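Side-chain contact in putative oxidoreductase (Yersinia pestis, PDB 3KUX), which probably catalyses a nicotinamide-dependent redox reaction on a substrate that has not been identified: residues 307-312 and 318-323. Numbering follows the deposited sequence.
Sequences AGIRDA and PNPVPA
Ile309 reaches Pro320 because its CG1 stands anti to the carbonyl carbon (chi1 -64°) and a second turn, chi2 -75°, brings CD1 up to the proline ring. The two side chains cross at about a right angle. The isoleucine touches with the end of its longer branch, since Ile309 CD1 lies 4.0 Å from both Pro320 CD and Pro320 CG. The ring itself bears on the helix backbone: Pro320 CG sits 3.5 Å from Gly308 C, and the same Pro320 CG is 3.6 Å from Ile309 N. Gly308, which has no side chain, leaves this surface bare, and its CA approaches Pro320 CA to 5.6 Å. One turn further on, Ala312 points its methyl toward the loop, and Ala312 CB rests 4.1 Å from Asn319 N. With no polar bond between the two segments, the 182 Å² buried in total comes from van der Waals contact. Within the loop, Val321 N donates to Asn319 OD1 at 2.9 Å, an Asx turn spanning Pro320. That bond is bent (143° at the hydrogen), and the donor lies above the carbonyl plane of the amide. A second restraint comes from outside: Asn319 ND2 binds the backbone oxygen of Leu121, and Ser122 OG bonds both Asn319 OD1 and Val321 O, tying the loop to strand 121-123 at the edge of the parallel Rossmann sheet. The contact thus packs the C-terminal part of helix 303-313 against the connection leading to helix 323-342, whose N-cap position is Pro322.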
loop_
_atom_site.group_PDB
_atom_site.type_symbol
_atom_site.label_atom_id
_atom_site.label_comp_id
_atom_site.label_asym_id
_atom_site.label_seq_id
_atom_site.Cartn_x
_atom_site.Cartn_y
_atom_site.Cartn_z
ATOM N N ALA A 307 -9.356 10.861 -2.126
ATOM C CA ALA A 307 -10.330 11.452 -3.017
ATOM C C ALA A 307 -11.234 10.337 -3.527
ATOM O O ALA A 307 -12.423 10.545 -3.764
ATOM C CB ALA A 307 -9.640 12.164 -4.172
ATOM N N GLY A 308 -10.662 9.147 -3.681
ATOM C CA GLY A 308 -11.420 7.981 -4.113
ATOM C C GLY A 308 -12.337 7.489 -3.011
ATOM O O GLY A 308 -13.470 7.081 -3.263
ATOM N N ILE A 309 -11.840 7.518 -1.781
ATOM C CA ILE A 309 -12.644 7.128 -0.634
ATOM C C ILE A 309 -13.825 8.080 -0.519
ATOM O O ILE A 309 -14.980 7.659 -0.472
ATOM C CB ILE A 309 -11.831 7.187 0.668
ATOM C CG1 ILE A 309 -10.678 6.174 0.637
ATOM C CG2 ILE A 309 -12.743 6.949 1.864
ATOM C CD1 ILE A 309 -11.107 4.728 0.837
ATOM N N ARG A 310 -13.520 9.370 -0.477
ATOM C CA ARG A 310 -14.538 10.399 -0.501
ATOM C C ARG A 310 -15.634 10.042 -1.497
ATOM O O ARG A 310 -16.791 9.858 -1.122
ATOM C CB ARG A 310 -13.911 11.737 -0.887
ATOM C CG ARG A 310 -14.902 12.877 -1.015
ATOM C CD ARG A 310 -14.269 14.051 -1.728
ATOM N NE ARG A 310 -13.974 13.720 -3.117
ATOM C CZ ARG A 310 -13.014 14.289 -3.840
ATOM N NH1 ARG A 310 -12.235 15.222 -3.307
ATOM N NH2 ARG A 310 -12.829 13.912 -5.095
ATOM N N ASP A 311 -15.261 9.936 -2.767
ATOM C CA ASP A 311 -16.233 9.730 -3.833
ATOM C C ASP A 311 -17.020 8.429 -3.694
ATOM O O ASP A 311 -18.176 8.354 -4.120
ATOM C CB ASP A 311 -15.553 9.816 -5.197
ATOM C CG ASP A 311 -15.061 11.215 -5.509
ATOM O OD1 ASP A 311 -15.452 12.156 -4.785
ATOM O OD2 ASP A 311 -14.288 11.381 -6.471
ATOM N N ALA A 312 -16.400 7.409 -3.102
ATOM C CA ALA A 312 -17.079 6.135 -2.876
ATOM C C ALA A 312 -18.152 6.257 -1.792
ATOM O O ALA A 312 -19.254 5.726 -1.940
ATOM C CB ALA A 312 -16.082 5.058 -2.517
ATOM N N PRO A 318 -16.321 3.732 -7.481
ATOM C CA PRO A 318 -15.932 2.453 -6.880
ATOM C C PRO A 318 -14.903 2.587 -5.758
ATOM O O PRO A 318 -13.980 3.394 -5.852
ATOM C CB PRO A 318 -15.315 1.679 -8.057
ATOM C CG PRO A 318 -15.743 2.405 -9.292
ATOM C CD PRO A 318 -15.892 3.833 -8.885
ATOM N N ASN A 319 -15.070 1.791 -4.707
ATOM C CA ASN A 319 -14.076 1.696 -3.646
ATOM C C ASN A 319 -12.673 1.534 -4.248
ATOM O O ASN A 319 -12.427 0.608 -5.025
ATOM C CB ASN A 319 -14.419 0.518 -2.731
ATOM C CG ASN A 319 -13.529 0.444 -1.504
ATOM O OD1 ASN A 319 -12.391 0.920 -1.509
ATOM N ND2 ASN A 319 -14.044 -0.170 -0.444
ATOM N N PRO A 320 -11.747 2.439 -3.891
ATOM C CA PRO A 320 -10.401 2.451 -4.472
ATOM C C PRO A 320 -9.658 1.147 -4.202
ATOM O O PRO A 320 -8.882 0.688 -5.041
ATOM C CB PRO A 320 -9.703 3.608 -3.746
ATOM C CG PRO A 320 -10.787 4.398 -3.115
ATOM C CD PRO A 320 -11.903 3.451 -2.834
ATOM N N VAL A 321 -9.892 0.568 -3.029
ATOM C CA VAL A 321 -9.289 -0.705 -2.654
ATOM C C VAL A 321 -10.260 -1.494 -1.785
ATOM O O VAL A 321 -10.308 -1.313 -0.564
ATOM C CB VAL A 321 -7.961 -0.515 -1.893
ATOM C CG1 VAL A 321 -7.467 -1.841 -1.357
ATOM C CG2 VAL A 321 -6.916 0.118 -2.791
ATOM N N PRO A 322 -11.049 -2.368 -2.417
ATOM C CA PRO A 322 -11.995 -3.216 -1.714
ATOM C C PRO A 322 -11.287 -4.172 -0.762
ATOM O O PRO A 322 -10.176 -4.631 -1.048
ATOM C CB PRO A 322 -12.658 -4.010 -2.844
ATOM C CG PRO A 322 -12.428 -3.203 -4.077
ATOM C CD PRO A 322 -11.098 -2.568 -3.875
ATOM N N ALA A 323 -11.936 -4.467 0.361
ATOM C CA ALA A 323 -11.440 -5.461 1.301
ATOM C C ALA A 323 -11.133 -6.745 0.547
ATOM O O ALA A 323 -10.092 -7.362 0.757
ATOM C CB ALA A 323 -12.471 -5.713 2.390
#